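Local coordinates for protein CbsA (Xanthomonas oryzae pv. oryzae, PDB 5XYH) that acts as an exoglucanase, a family 6 glycosyl hydrolase that cleaves beta-1,4 linkages in cellulose and releases cellobiose from chain ends, at residues 9-14 / 138-143; 177-182 / 188-193; 212-217 / 280-285. All coordinates share one frame; numbering follows the deposited sequence.

In the fold
Contact 1 brings the start of strand 140-145 back to the N-terminal segment 9-14, closing a loop of 123 residues. Once it has closed, contact 2 joins helix 170-183 to strand 188-193 across a turn of only five residues. Contact 3 comes last, spanning 62 residues from helix 206-218 to helix 271-284. The three therefore follow one another in series, without nesting or crossing. Strands 140-145 and 188-193 are parallel neighbours in the main sheet and couple contact 1 to contact 2, while Met192 CE packs 3.9 Å from Tyr213 CE2 between contacts 2 and 3. Together they tie the N-terminal region, the barrel strands and the outer helices.

Contact 1: residues 9-14 / 138-143; sequences VGASGY and GLRIVN
Ala11 and Arg140 mark the nearest approach of the two backbones, and even there Ala11 CA and Arg140 CA are 8.9 Å apart. That is too far for direct strand pairing, and the reason is strand 86-92, which sits between them: Ser12 bonds through its backbone to Pro85 and Thr87, while Arg140 does the same with Ile86 and Val88. The short strand 12-13 and strand 140-145 thus run on either side of a shared neighbour in the parallel sheet of the family 6 alpha/beta barrel.

One long side chain bridges the gap. Arg140 leaves its strand with CG anti to the carbonyl carbon (chi1 -67°) and then stays extended as far as NE, which carries the guanidinium out to the incoming N-terminal segment. NH1 does the touching. Arg140 NH1 lies 3.7 Å from Val9 O, which approaches the guanidinium at its edge and near its plane, and 4.4 Å from Ala11 CB, which comes in obliquely. The hydrogen bond of Arg140 NH1 goes to Pro7 O, two residues before Val9. Around the same arginine, Pro85 also touches Ala11, and Tyr189 of the next strand packs against the Arg140 side chain.

The contact is small, burying 76 Å² in all, and lies near the surface at the N-terminal ends of the barrel strands. In alpha/beta barrels the active site is found at the other ends. Since the hydrogen bond goes to Pro7 O and Val9 O stays at a longer distance, the attraction across these two segments is probably mostly electrostatic: a cationic edge facing a backbone carbonyl, with Arg140 NH1 held by the carbonyl of Pro7, just ahead of segment 9-14.

Contact 2: residues 177-182 / 188-193; sequences YALDKL and VYNYMD
Leu179 and Leu182 on the helix meet Val188, Asn190 and Met192 on the strand, the familiar packing of an alpha/beta barrel in which an outer helix lies against the strand that follows it. The two axes approach to 9.3 Å and run nearly antiparallel, at 159°, because the chain turns back after helix 170-183 to enter the sheet.

Strand residues alternate: Tyr189 and Tyr191 point away from the helix, while Val188 and Asn190 face it. Met192 starts off to the side, but its chi2 (-66°) turns the sulfur toward the helix and brings Met192 SD against both methyls of Leu179, 3.8 Å from Leu179 CD1; chi3 (-63°) sets only the direction of the CE methyl. Leu179 CD2 also rests 3.9 Å from Asn190 CB, the leucine and the asparagine lying alongside and pointing opposite ways.

Asn190 is a buried polar residue among the leucines and Met192 of this interface. With CG anti to its carbonyl carbon, its amide reaches the helix beside Leu182, whose CB lies 3.7 Å from Asn190 OD1. Both ends are satisfied: OD1 accepts from Asn143 ND2 on the neighbouring strand, and ND2 donates to Ser226 O. Nearer the turn, Val188 comes up against the helix backbone, where Leu182 O sits 3.4 Å from Val188 CB.

Contact 3: residues 212-217 / 280-285; sequences LYTRVV and NAFVGA
Phe282 is the first residue of segment 280-285 to reach helix 206-218 at Tyr213 and Thr214. Its ring swings out from helix 271-284 (chi1 -84°) and meets the other helix edge first: Phe282 CE1 is 3.8 Å from Tyr213 CB, and Phe282 CZ lies equally close to that carbon. Phe282 CZ also comes obliquely to the Tyr213 ring, 4.2 Å from Tyr213 CG. Beyond CB the tyrosine leads away, and its hydroxyl is hydrogen-bonded to Asp193 O at the end of strand 188-193. The phenyl is stacked with Phe230 and edge-to-face with Trp287.

Ala285, just past the last helical residue, still has its N bonded to Ala281 O at 2.9 Å. Its methyl faces the neighbouring helix, with Ala285 CB 4.1 Å from Thr214 OG1. That hydroxyl also lies at the edge of the Phe282 ring, but its hydrogen bonds are to Ile210 O and Trp287 NE1.

Between the segments themselves the contact is thus wholly van der Waals, linking two peripheral barrel helices, while the hydroxyl of Thr214, inside the contact, and that of Tyr213, beyond it, have their hydrogen-bond partners outside the two segments.

Contact 1: residues 9-14 / 138-143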
ATOM      1  N   VAL A   9      11.926  15.386   0.482  1.00 18.20           N
ATOM      2  CA  VAL A   9      12.958  16.090   1.236  1.00 17.80           C
ATOM      3  C   VAL A   9      12.527  17.533   1.451  1.00 18.42           C
ATOM      4  O   VAL A   9      12.220  18.252   0.491  1.00 17.36           O
ATOM      5  CB  VAL A   9      14.307  16.027   0.515  1.00 18.48           C
ATOM      6  CG1 VAL A   9      15.294  16.957   1.200  1.00 18.54           C
ATOM      7  CG2 VAL A   9      14.820  14.595   0.478  1.00 17.75           C
ATOM      8  N   GLY A  10      12.492  17.956   2.713  1.00 18.70           N
ATOM      9  CA  GLY A  10      12.124  19.315   3.051  1.00 18.98           C
ATOM     10  C   GLY A  10      10.666  19.672   2.874  1.00 20.90           C
ATOM     11  O   GLY A  10      10.309  20.846   3.032  1.00 20.54           O
ATOM     12  N   ALA A  11       9.800  18.705   2.576  1.00 19.19           N
ATOM     13  CA  ALA A  11       8.415  18.990   2.232  1.00 19.96           C
ATOM     14  C   ALA A  11       7.464  18.597   3.354  1.00 18.88           C
ATOM     15  O   ALA A  11       7.675  17.599   4.054  1.00 19.18           O
ATOM     16  CB  ALA A  11       8.008  18.249   0.951  1.00 19.53           C
ATOM     17  N   SER A  12       6.396  19.379   3.507  1.00 19.65           N
ATOM     18  CA  SER A  12       5.273  18.928   4.307  1.00 18.90           C
ATOM     19  C   SER A  12       4.408  18.003   3.453  1.00 19.36           C
ATOM     20  O   SER A  12       4.698  17.752   2.277  1.00 18.49           O
ATOM     21  CB  SER A  12       4.479  20.118   4.848  1.00 18.96           C
ATOM     22  OG  SER A  12       3.959  20.928   3.804  1.00 19.98           O
ATOM     23  N   GLY A  13       3.337  17.486   4.046  1.00 18.51           N
ATOM     24  CA  GLY A  13       2.418  16.624   3.333  1.00 17.53           C
ATOM     25  C   GLY A  13       0.984  17.080   3.495  1.00 16.96           C
ATOM     26  O   GLY A  13       0.604  17.676   4.501  1.00 16.60           O
ATOM     27  N   TYR A  14       0.185  16.767   2.484  1.00 17.12           N
ATOM     28  CA  TYR A  14      -1.222  17.153   2.462  1.00 16.34           C
ATOM     29  C   TYR A  14      -2.024  16.297   3.438  1.00 16.49           C
ATOM     30  O   TYR A  14      -1.969  15.065   3.390  1.00 17.22           O
ATOM     31  CB  TYR A  14      -1.749  17.020   1.028  1.00 16.57           C
ATOM     32  CG  TYR A  14      -3.256  16.992   0.892  1.00 16.91           C
ATOM     33  CD1 TYR A  14      -4.027  18.073   1.310  1.00 16.19           C
ATOM     34  CD2 TYR A  14      -3.908  15.888   0.343  1.00 15.46           C
ATOM     35  CE1 TYR A  14      -5.409  18.054   1.190  1.00 16.54           C
ATOM     36  CE2 TYR A  14      -5.291  15.866   0.218  1.00 15.78           C
ATOM     37  CZ  TYR A  14      -6.033  16.956   0.643  1.00 15.80           C
ATOM     38  OH  TYR A  14      -7.412  16.959   0.532  1.00 14.99           O
ATOM     39  N   GLY A 138       2.813  24.442  -7.984  1.00 21.40           N
ATOM     40  CA  GLY A 138       3.565  24.522  -6.744  1.00 22.16           C
ATOM     41  C   GLY A 138       3.443  23.315  -5.834  1.00 21.67           C
ATOM     42  O   GLY A 138       4.121  23.263  -4.803  1.00 20.77           O
ATOM     43  N   LEU A 139       2.598  22.351  -6.201  1.00 20.69           N
ATOM     44  CA  LEU A 139       2.417  21.100  -5.476  1.00 19.88           C
ATOM     45  C   LEU A 139       3.292  20.011  -6.086  1.00 18.70           C
ATOM     46  O   LEU A 139       3.480  19.963  -7.305  1.00 19.78           O
ATOM     47  CB  LEU A 139       0.953  20.659  -5.531  1.00 19.61           C
ATOM     48  CG  LEU A 139      -0.145  21.640  -5.086  1.00 20.42           C
ATOM     49  CD1 LEU A 139      -1.514  21.078  -5.391  1.00 18.70           C
ATOM     50  CD2 LEU A 139      -0.042  21.955  -3.606  1.00 19.11           C
ATOM     51  N   ARG A 140       3.809  19.130  -5.237  1.00 17.40           N
ATOM     52  CA  ARG A 140       4.479  17.909  -5.677  1.00 15.96           C
ATOM     53  C   ARG A 140       3.491  16.754  -5.542  1.00 16.21           C
ATOM     54  O   ARG A 140       3.056  16.428  -4.433  1.00 16.12           O
ATOM     55  CB  ARG A 140       5.736  17.650  -4.853  1.00 16.54           C
ATOM     56  CG  ARG A 140       6.830  18.673  -5.081  1.00 16.96           C
ATOM     57  CD  ARG A 140       8.077  18.318  -4.287  1.00 17.45           C
ATOM     58  NE  ARG A 140       9.102  19.345  -4.460  1.00 17.90           N
ATOM     59  CZ  ARG A 140      10.178  19.470  -3.693  1.00 17.70           C
ATOM     60  NH1 ARG A 140      10.385  18.644  -2.675  1.00 15.48           N
ATOM     61  NH2 ARG A 140      11.043  20.442  -3.941  1.00 17.91           N
ATOM     62  N   ILE A 141       3.114  16.161  -6.666  1.00 14.27           N
ATOM     63  CA  ILE A 141       2.157  15.066  -6.681  1.00 14.17           C
ATOM     64  C   ILE A 141       2.949  13.763  -6.631  1.00 13.85           C
ATOM     65  O   ILE A 141       3.828  13.538  -7.464  1.00 13.67           O
ATOM     66  CB  ILE A 141       1.261  15.129  -7.929  1.00 14.28           C
ATOM     67  CG1 ILE A 141       0.705  16.547  -8.129  1.00 15.02           C
ATOM     68  CG2 ILE A 141       0.116  14.124  -7.826  1.00 13.86           C
ATOM     69  CD1 ILE A 141      -0.138  17.025  -6.950  1.00 15.17           C
ATOM     70  N   VAL A 142       2.657  12.911  -5.651  1.00 13.42           N
ATOM     71  CA  VAL A 142       3.382  11.651  -5.469  1.00 13.14           C
ATOM     72  C   VAL A 142       2.386  10.521  -5.658  1.00 13.27           C
ATOM     73  O   VAL A 142       1.473  10.343  -4.838  1.00 13.07           O
ATOM     74  CB  VAL A 142       4.061  11.549  -4.095  1.00 13.29           C
ATOM     75  CG1 VAL A 142       4.748  10.188  -3.957  1.00 13.39           C
ATOM     76  CG2 VAL A 142       5.060  12.684  -3.884  1.00 12.94           C
ATOM     77  N   ASN A 143       2.579   9.742  -6.718  1.00 12.87           N
ATOM     78  CA  ASN A 143       1.652   8.688  -7.113  1.00 12.52           C
ATOM     79  C   ASN A 143       2.136   7.312  -6.658  1.00 12.47           C
ATOM     80  O   ASN A 143       3.289   6.933  -6.908  1.00 12.00           O
ATOM     81  CB  ASN A 143       1.477   8.682  -8.631  1.00 12.83           C
ATOM     82  CG  ASN A 143       0.705   9.872  -9.134  1.00 13.52           C
ATOM     83  OD1 ASN A 143      -0.237  10.344  -8.487  1.00 13.26           O
ATOM     84  ND2 ASN A 143       1.102  10.380 -10.300  1.00 13.67           N
TER

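Contact 2: residues 177-182 / 188-193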
ATOM      1  N   TYR A 177       0.844   3.364 -19.991  1.00 13.82           N
ATOM      2  CA  TYR A 177       0.091   4.578 -20.291  1.00 13.89           C
ATOM      3  C   TYR A 177       0.032   5.498 -19.076  1.00 14.21           C
ATOM      4  O   TYR A 177       0.205   6.720 -19.198  1.00 14.27           O
ATOM      5  CB  TYR A 177      -1.318   4.205 -20.761  1.00 14.14           C
ATOM      6  CG  TYR A 177      -2.102   5.347 -21.359  1.00 15.26           C
ATOM      7  CD1 TYR A 177      -2.009   5.638 -22.713  1.00 15.59           C
ATOM      8  CD2 TYR A 177      -2.935   6.130 -20.574  1.00 14.86           C
ATOM      9  CE1 TYR A 177      -2.709   6.680 -23.268  1.00 16.67           C
ATOM     10  CE2 TYR A 177      -3.651   7.180 -21.125  1.00 15.68           C
ATOM     11  CZ  TYR A 177      -3.535   7.450 -22.474  1.00 16.51           C
ATOM     12  OH  TYR A 177      -4.254   8.484 -23.037  1.00 16.45           O
ATOM     13  N   ALA A 178      -0.225   4.928 -17.894  1.00 13.64           N
ATOM     14  CA  ALA A 178      -0.218   5.725 -16.674  1.00 13.27           C
ATOM     15  C   ALA A 178       1.116   6.427 -16.497  1.00 13.60           C
ATOM     16  O   ALA A 178       1.160   7.638 -16.255  1.00 13.38           O
ATOM     17  CB  ALA A 178      -0.531   4.845 -15.462  1.00 12.91           C
ATOM     18  N   LEU A 179       2.220   5.689 -16.633  1.00 13.28           N
ATOM     19  CA  LEU A 179       3.528   6.307 -16.429  1.00 13.61           C
ATOM     20  C   LEU A 179       3.794   7.391 -17.465  1.00 13.47           C
ATOM     21  O   LEU A 179       4.267   8.478 -17.115  1.00 13.63           O
ATOM     22  CB  LEU A 179       4.644   5.260 -16.446  1.00 13.17           C
ATOM     23  CG  LEU A 179       4.704   4.324 -15.228  1.00 13.18           C
ATOM     24  CD1 LEU A 179       5.767   3.273 -15.462  1.00 13.85           C
ATOM     25  CD2 LEU A 179       4.944   5.061 -13.915  1.00 12.26           C
ATOM     26  N   ASP A 180       3.459   7.130 -18.732  1.00 13.57           N
ATOM     27  CA  ASP A 180       3.698   8.121 -19.784  1.00 13.62           C
ATOM     28  C   ASP A 180       2.964   9.424 -19.487  1.00 14.67           C
ATOM     29  O   ASP A 180       3.556  10.511 -19.524  1.00 13.89           O
ATOM     30  CB  ASP A 180       3.265   7.571 -21.146  1.00 14.63           C
ATOM     31  CG  ASP A 180       4.350   6.763 -21.833  1.00 15.95           C
ATOM     32  OD1 ASP A 180       5.531   6.898 -21.443  1.00 14.37           O
ATOM     33  OD2 ASP A 180       4.026   5.994 -22.770  1.00 16.04           O
ATOM     34  N   LYS A 181       1.671   9.332 -19.166  1.00 14.16           N
ATOM     35  CA  LYS A 181       0.868  10.543 -19.036  1.00 14.92           C
ATOM     36  C   LYS A 181       1.166  11.278 -17.739  1.00 14.08           C
ATOM     37  O   LYS A 181       1.098  12.508 -17.699  1.00 14.27           O
ATOM     38  CB  LYS A 181      -0.619  10.194 -19.130  1.00 14.26           C
ATOM     39  CG  LYS A 181      -1.010   9.569 -20.462  1.00 15.97           C
ATOM     40  CD  LYS A 181      -1.159  10.625 -21.537  1.00 17.64           C
ATOM     41  CE  LYS A 181      -2.246  11.621 -21.126  1.00 20.02           C
ATOM     42  NZ  LYS A 181      -2.711  12.497 -22.241  1.00 19.13           N
ATOM     43  N   LEU A 182       1.510  10.548 -16.681  1.00 13.36           N
ATOM     44  CA  LEU A 182       1.756  11.181 -15.395  1.00 13.57           C
ATOM     45  C   LEU A 182       3.185  11.703 -15.296  1.00 14.32           C
ATOM     46  O   LEU A 182       3.404  12.800 -14.770  1.00 13.92           O
ATOM     47  CB  LEU A 182       1.440  10.197 -14.269  1.00 13.83           C
ATOM     48  CG  LEU A 182      -0.044   9.803 -14.215  1.00 12.65           C
ATOM     49  CD1 LEU A 182      -0.244   8.596 -13.307  1.00 12.67           C
ATOM     50  CD2 LEU A 182      -0.904  10.955 -13.745  1.00 12.76           C
ATOM     51  N   VAL A 188       5.097  15.849 -10.949  1.00 15.95           N
ATOM     52  CA  VAL A 188       4.475  14.579 -10.586  1.00 14.95           C
ATOM     53  C   VAL A 188       5.567  13.529 -10.424  1.00 15.17           C
ATOM     54  O   VAL A 188       6.450  13.401 -11.284  1.00 14.94           O
ATOM     55  CB  VAL A 188       3.433  14.152 -11.632  1.00 15.17           C
ATOM     56  CG1 VAL A 188       2.966  12.730 -11.379  1.00 14.90           C
ATOM     57  CG2 VAL A 188       2.238  15.128 -11.615  1.00 15.52           C
ATOM     58  N   TYR A 189       5.503  12.774  -9.328  1.00 14.35           N
ATOM     59  CA  TYR A 189       6.488  11.755  -8.988  1.00 13.84           C
ATOM     60  C   TYR A 189       5.779  10.412  -8.918  1.00 13.70           C
ATOM     61  O   TYR A 189       4.709  10.313  -8.311  1.00 13.87           O
ATOM     62  CB  TYR A 189       7.175  12.080  -7.657  1.00 13.93           C
ATOM     63  CG  TYR A 189       7.920  13.407  -7.717  1.00 15.55           C
ATOM     64  CD1 TYR A 189       7.229  14.614  -7.660  1.00 15.52           C
ATOM     65  CD2 TYR A 189       9.294  13.451  -7.862  1.00 16.39           C
ATOM     66  CE1 TYR A 189       7.886  15.821  -7.758  1.00 15.77           C
ATOM     67  CE2 TYR A 189       9.971  14.668  -7.947  1.00 16.51           C
ATOM     68  CZ  TYR A 189       9.255  15.843  -7.884  1.00 16.45           C
ATOM     69  OH  TYR A 189       9.911  17.048  -7.967  1.00 17.33           O
ATOM     70  N   ASN A 190       6.355   9.391  -9.552  1.00 12.08           N
ATOM     71  CA  ASN A 190       5.689   8.100  -9.701  1.00 12.90           C
ATOM     72  C   ASN A 190       6.489   7.015  -9.003  1.00 12.74           C
ATOM     73  O   ASN A 190       7.654   6.790  -9.341  1.00 12.32           O
ATOM     74  CB  ASN A 190       5.510   7.727 -11.172  1.00 12.55           C
ATOM     75  CG  ASN A 190       4.617   8.691 -11.909  1.00 14.27           C
ATOM     76  OD1 ASN A 190       3.559   9.091 -11.412  1.00 13.61           O
ATOM     77  ND2 ASN A 190       5.040   9.083 -13.112  1.00 14.53           N
ATOM     78  N   TYR A 191       5.844   6.309  -8.073  1.00 11.80           N
ATOM     79  CA  TYR A 191       6.446   5.170  -7.386  1.00 11.53           C
ATOM     80  C   TYR A 191       5.665   3.901  -7.714  1.00 11.43           C
ATOM     81  O   TYR A 191       4.464   3.811  -7.435  1.00 11.35           O
ATOM     82  CB  TYR A 191       6.498   5.414  -5.879  1.00 11.79           C
ATOM     83  CG  TYR A 191       7.519   6.478  -5.499  1.00 12.21           C
ATOM     84  CD1 TYR A 191       7.194   7.831  -5.575  1.00 12.53           C
ATOM     85  CD2 TYR A 191       8.805   6.128  -5.077  1.00 12.10           C
ATOM     86  CE1 TYR A 191       8.113   8.799  -5.240  1.00 12.50           C
ATOM     87  CE2 TYR A 191       9.732   7.098  -4.729  1.00 12.33           C
ATOM     88  CZ  TYR A 191       9.375   8.431  -4.811  1.00 13.03           C
ATOM     89  OH  TYR A 191      10.275   9.414  -4.462  1.00 14.06           O
ATOM     90  N   MET A 192       6.359   2.927  -8.299  1.00 11.02           N
ATOM     91  CA  MET A 192       5.763   1.663  -8.708  1.00 11.63           C
ATOM     92  C   MET A 192       5.473   0.786  -7.487  1.00 11.55           C
ATOM     93  O   MET A 192       6.384   0.470  -6.714  1.00 10.30           O
ATOM     94  CB  MET A 192       6.718   0.935  -9.656  1.00 11.42           C
ATOM     95  CG  MET A 192       6.966   1.625 -10.978  1.00 12.80           C
ATOM     96  SD  MET A 192       5.488   1.686 -11.978  1.00 20.04           S
ATOM     97  CE  MET A 192       5.187  -0.055 -12.245  1.00 15.17           C
ATOM     98  N   ASP A 193       4.220   0.365  -7.324  1.00 11.25           N
ATOM     99  CA  ASP A 193       3.888  -0.588  -6.275  1.00 10.89           C
ATOM    100  C   ASP A 193       4.543  -1.926  -6.577  1.00 11.44           C
ATOM    101  O   ASP A 193       4.476  -2.415  -7.708  1.00 11.76           O
ATOM    102  CB  ASP A 193       2.380  -0.781  -6.160  1.00 11.77           C
ATOM    103  CG  ASP A 193       2.009  -1.731  -5.028  1.00 12.60           C
ATOM    104  OD1 ASP A 193       1.860  -1.245  -3.885  1.00 12.06           O
ATOM    105  OD2 ASP A 193       1.906  -2.958  -5.274  1.00 13.21           O
TER

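Contact 3: residues 212-217 / 280-285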
ATOM      1  N   LEU A 212      10.267  -7.908 -15.476  1.00 17.22           N
ATOM      2  CA  LEU A 212       8.942  -7.364 -15.759  1.00 17.07           C
ATOM      3  C   LEU A 212       8.893  -5.867 -15.499  1.00 16.16           C
ATOM      4  O   LEU A 212       8.514  -5.089 -16.375  1.00 16.72           O
ATOM      5  CB  LEU A 212       7.875  -8.074 -14.923  1.00 16.38           C
ATOM      6  CG  LEU A 212       6.466  -7.478 -14.968  1.00 17.13           C
ATOM      7  CD1 LEU A 212       5.913  -7.508 -16.373  1.00 17.84           C
ATOM      8  CD2 LEU A 212       5.546  -8.231 -14.000  1.00 15.24           C
ATOM      9  N   TYR A 213       9.256  -5.443 -14.289  1.00 15.74           N
ATOM     10  CA  TYR A 213       9.246  -4.014 -13.999  1.00 14.80           C
ATOM     11  C   TYR A 213      10.194  -3.267 -14.925  1.00 15.58           C
ATOM     12  O   TYR A 213       9.877  -2.174 -15.402  1.00 15.27           O
ATOM     13  CB  TYR A 213       9.608  -3.764 -12.531  1.00 14.30           C
ATOM     14  CG  TYR A 213       8.432  -4.003 -11.600  1.00 13.53           C
ATOM     15  CD1 TYR A 213       8.079  -5.291 -11.206  1.00 13.05           C
ATOM     16  CD2 TYR A 213       7.671  -2.949 -11.143  1.00 12.56           C
ATOM     17  CE1 TYR A 213       6.989  -5.509 -10.358  1.00 12.81           C
ATOM     18  CE2 TYR A 213       6.588  -3.152 -10.301  1.00 13.04           C
ATOM     19  CZ  TYR A 213       6.244  -4.416  -9.914  1.00 12.63           C
ATOM     20  OH  TYR A 213       5.155  -4.575  -9.077  1.00 12.61           O
ATOM     21  N   THR A 214      11.351  -3.851 -15.214  1.00 16.34           N
ATOM     22  CA  THR A 214      12.294  -3.164 -16.095  1.00 16.57           C
ATOM     23  C   THR A 214      11.713  -3.020 -17.496  1.00 17.11           C
ATOM     24  O   THR A 214      11.725  -1.929 -18.080  1.00 16.33           O
ATOM     25  CB  THR A 214      13.628  -3.915 -16.125  1.00 16.03           C
ATOM     26  OG1 THR A 214      14.166  -3.955 -14.799  1.00 15.54           O
ATOM     27  CG2 THR A 214      14.615  -3.198 -17.034  1.00 16.24           C
ATOM     28  N   ARG A 215      11.158  -4.109 -18.034  1.00 17.02           N
ATOM     29  CA  ARG A 215      10.588  -4.078 -19.379  1.00 17.58           C
ATOM     30  C   ARG A 215       9.445  -3.076 -19.488  1.00 17.86           C
ATOM     31  O   ARG A 215       9.339  -2.350 -20.487  1.00 17.63           O
ATOM     32  CB  ARG A 215      10.117  -5.478 -19.757  1.00 18.88           C
ATOM     33  CG  ARG A 215       9.396  -5.568 -21.067  1.00 21.06           C
ATOM     34  CD  ARG A 215       9.110  -7.028 -21.403  1.00 21.73           C
ATOM     35  NE  ARG A 215       8.103  -7.638 -20.531  1.00 22.11           N
ATOM     36  CZ  ARG A 215       8.365  -8.542 -19.591  1.00 20.40           C
ATOM     37  NH1 ARG A 215       9.612  -8.943 -19.385  1.00 21.09           N
ATOM     38  NH2 ARG A 215       7.375  -9.052 -18.867  1.00 21.62           N
ATOM     39  N   VAL A 216       8.584  -3.004 -18.468  1.00 16.21           N
ATOM     40  CA  VAL A 216       7.430  -2.109 -18.556  1.00 16.34           C
ATOM     41  C   VAL A 216       7.873  -0.654 -18.539  1.00 15.39           C
ATOM     42  O   VAL A 216       7.452   0.147 -19.382  1.00 15.85           O
ATOM     43  CB  VAL A 216       6.429  -2.395 -17.423  1.00 16.58           C
ATOM     44  CG1 VAL A 216       5.366  -1.281 -17.366  1.00 16.18           C
ATOM     45  CG2 VAL A 216       5.776  -3.747 -17.629  1.00 17.08           C
ATOM     46  N   VAL A 217       8.708  -0.274 -17.562  1.00 15.98           N
ATOM     47  CA  VAL A 217       9.086   1.131 -17.466  1.00 14.53           C
ATOM     48  C   VAL A 217      10.042   1.513 -18.596  1.00 15.11           C
ATOM     49  O   VAL A 217       9.987   2.636 -19.111  1.00 15.13           O
ATOM     50  CB  VAL A 217       9.690   1.437 -16.085  1.00 15.02           C
ATOM     51  CG1 VAL A 217       9.917   2.937 -15.937  1.00 13.41           C
ATOM     52  CG2 VAL A 217       8.780   0.925 -14.979  1.00 13.94           C
ATOM     53  N   ASN A 280      18.927  -3.627  -4.608  1.00 16.06           N
ATOM     54  CA  ASN A 280      20.146  -4.212  -5.159  1.00 17.18           C
ATOM     55  C   ASN A 280      19.874  -4.943  -6.461  1.00 16.44           C
ATOM     56  O   ASN A 280      20.675  -4.879  -7.400  1.00 16.77           O
ATOM     57  CB  ASN A 280      20.782  -5.153  -4.136  1.00 18.29           C
ATOM     58  CG  ASN A 280      21.373  -4.407  -2.978  1.00 18.77           C
ATOM     59  OD1 ASN A 280      21.871  -3.298  -3.145  1.00 20.27           O
ATOM     60  ND2 ASN A 280      21.302  -4.989  -1.795  1.00 20.35           N
ATOM     61  N   ALA A 281      18.745  -5.633  -6.544  1.00 15.66           N
ATOM     62  CA  ALA A 281      18.410  -6.333  -7.773  1.00 16.29           C
ATOM     63  C   ALA A 281      18.142  -5.356  -8.915  1.00 15.73           C
ATOM     64  O   ALA A 281      18.513  -5.624 -10.067  1.00 15.27           O
ATOM     65  CB  ALA A 281      17.205  -7.238  -7.543  1.00 15.64           C
ATOM     66  N   PHE A 282      17.481  -4.227  -8.627  1.00 15.15           N
ATOM     67  CA  PHE A 282      17.189  -3.276  -9.702  1.00 14.21           C
ATOM     68  C   PHE A 282      18.460  -2.584 -10.173  1.00 14.60           C
ATOM     69  O   PHE A 282      18.687  -2.436 -11.379  1.00 13.96           O
ATOM     70  CB  PHE A 282      16.139  -2.255  -9.257  1.00 13.64           C
ATOM     71  CG  PHE A 282      14.730  -2.744  -9.400  1.00 13.73           C
ATOM     72  CD1 PHE A 282      14.219  -3.072 -10.650  1.00 14.48           C
ATOM     73  CD2 PHE A 282      13.917  -2.895  -8.296  1.00 13.47           C
ATOM     74  CE1 PHE A 282      12.923  -3.538 -10.789  1.00 13.82           C
ATOM     75  CE2 PHE A 282      12.628  -3.345  -8.425  1.00 13.43           C
ATOM     76  CZ  PHE A 282      12.127  -3.675  -9.668  1.00 13.71           C
ATOM     77  N   VAL A 283      19.311  -2.177  -9.240  1.00 14.53           N
ATOM     78  CA  VAL A 283      20.602  -1.636  -9.638  1.00 15.76           C
ATOM     79  C   VAL A 283      21.373  -2.672 -10.452  1.00 16.15           C
ATOM     80  O   VAL A 283      22.031  -2.340 -11.449  1.00 15.88           O
ATOM     81  CB  VAL A 283      21.366  -1.158  -8.392  1.00 16.46           C
ATOM     82  CG1 VAL A 283      22.800  -0.807  -8.744  1.00 16.53           C
ATOM     83  CG2 VAL A 283      20.653   0.061  -7.792  1.00 15.23           C
ATOM     84  N   GLY A 284      21.257  -3.950 -10.079  1.00 16.03           N
ATOM     85  CA  GLY A 284      21.876  -5.004 -10.866  1.00 15.38           C
ATOM     86  C   GLY A 284      21.312  -5.108 -12.265  1.00 16.83           C
ATOM     87  O   GLY A 284      22.024  -5.485 -13.202  1.00 16.02           O
ATOM     88  N   ALA A 285      20.030  -4.786 -12.430  1.00 15.42           N
ATOM     89  CA  ALA A 285      19.410  -4.783 -13.745  1.00 15.98           C
ATOM     90  C   ALA A 285      19.676  -3.498 -14.522  1.00 16.24           C
ATOM     91  O   ALA A 285      19.153  -3.354 -15.631  1.00 17.60           O
ATOM     92  CB  ALA A 285      17.898  -4.999 -13.617  1.00 14.66           C
TER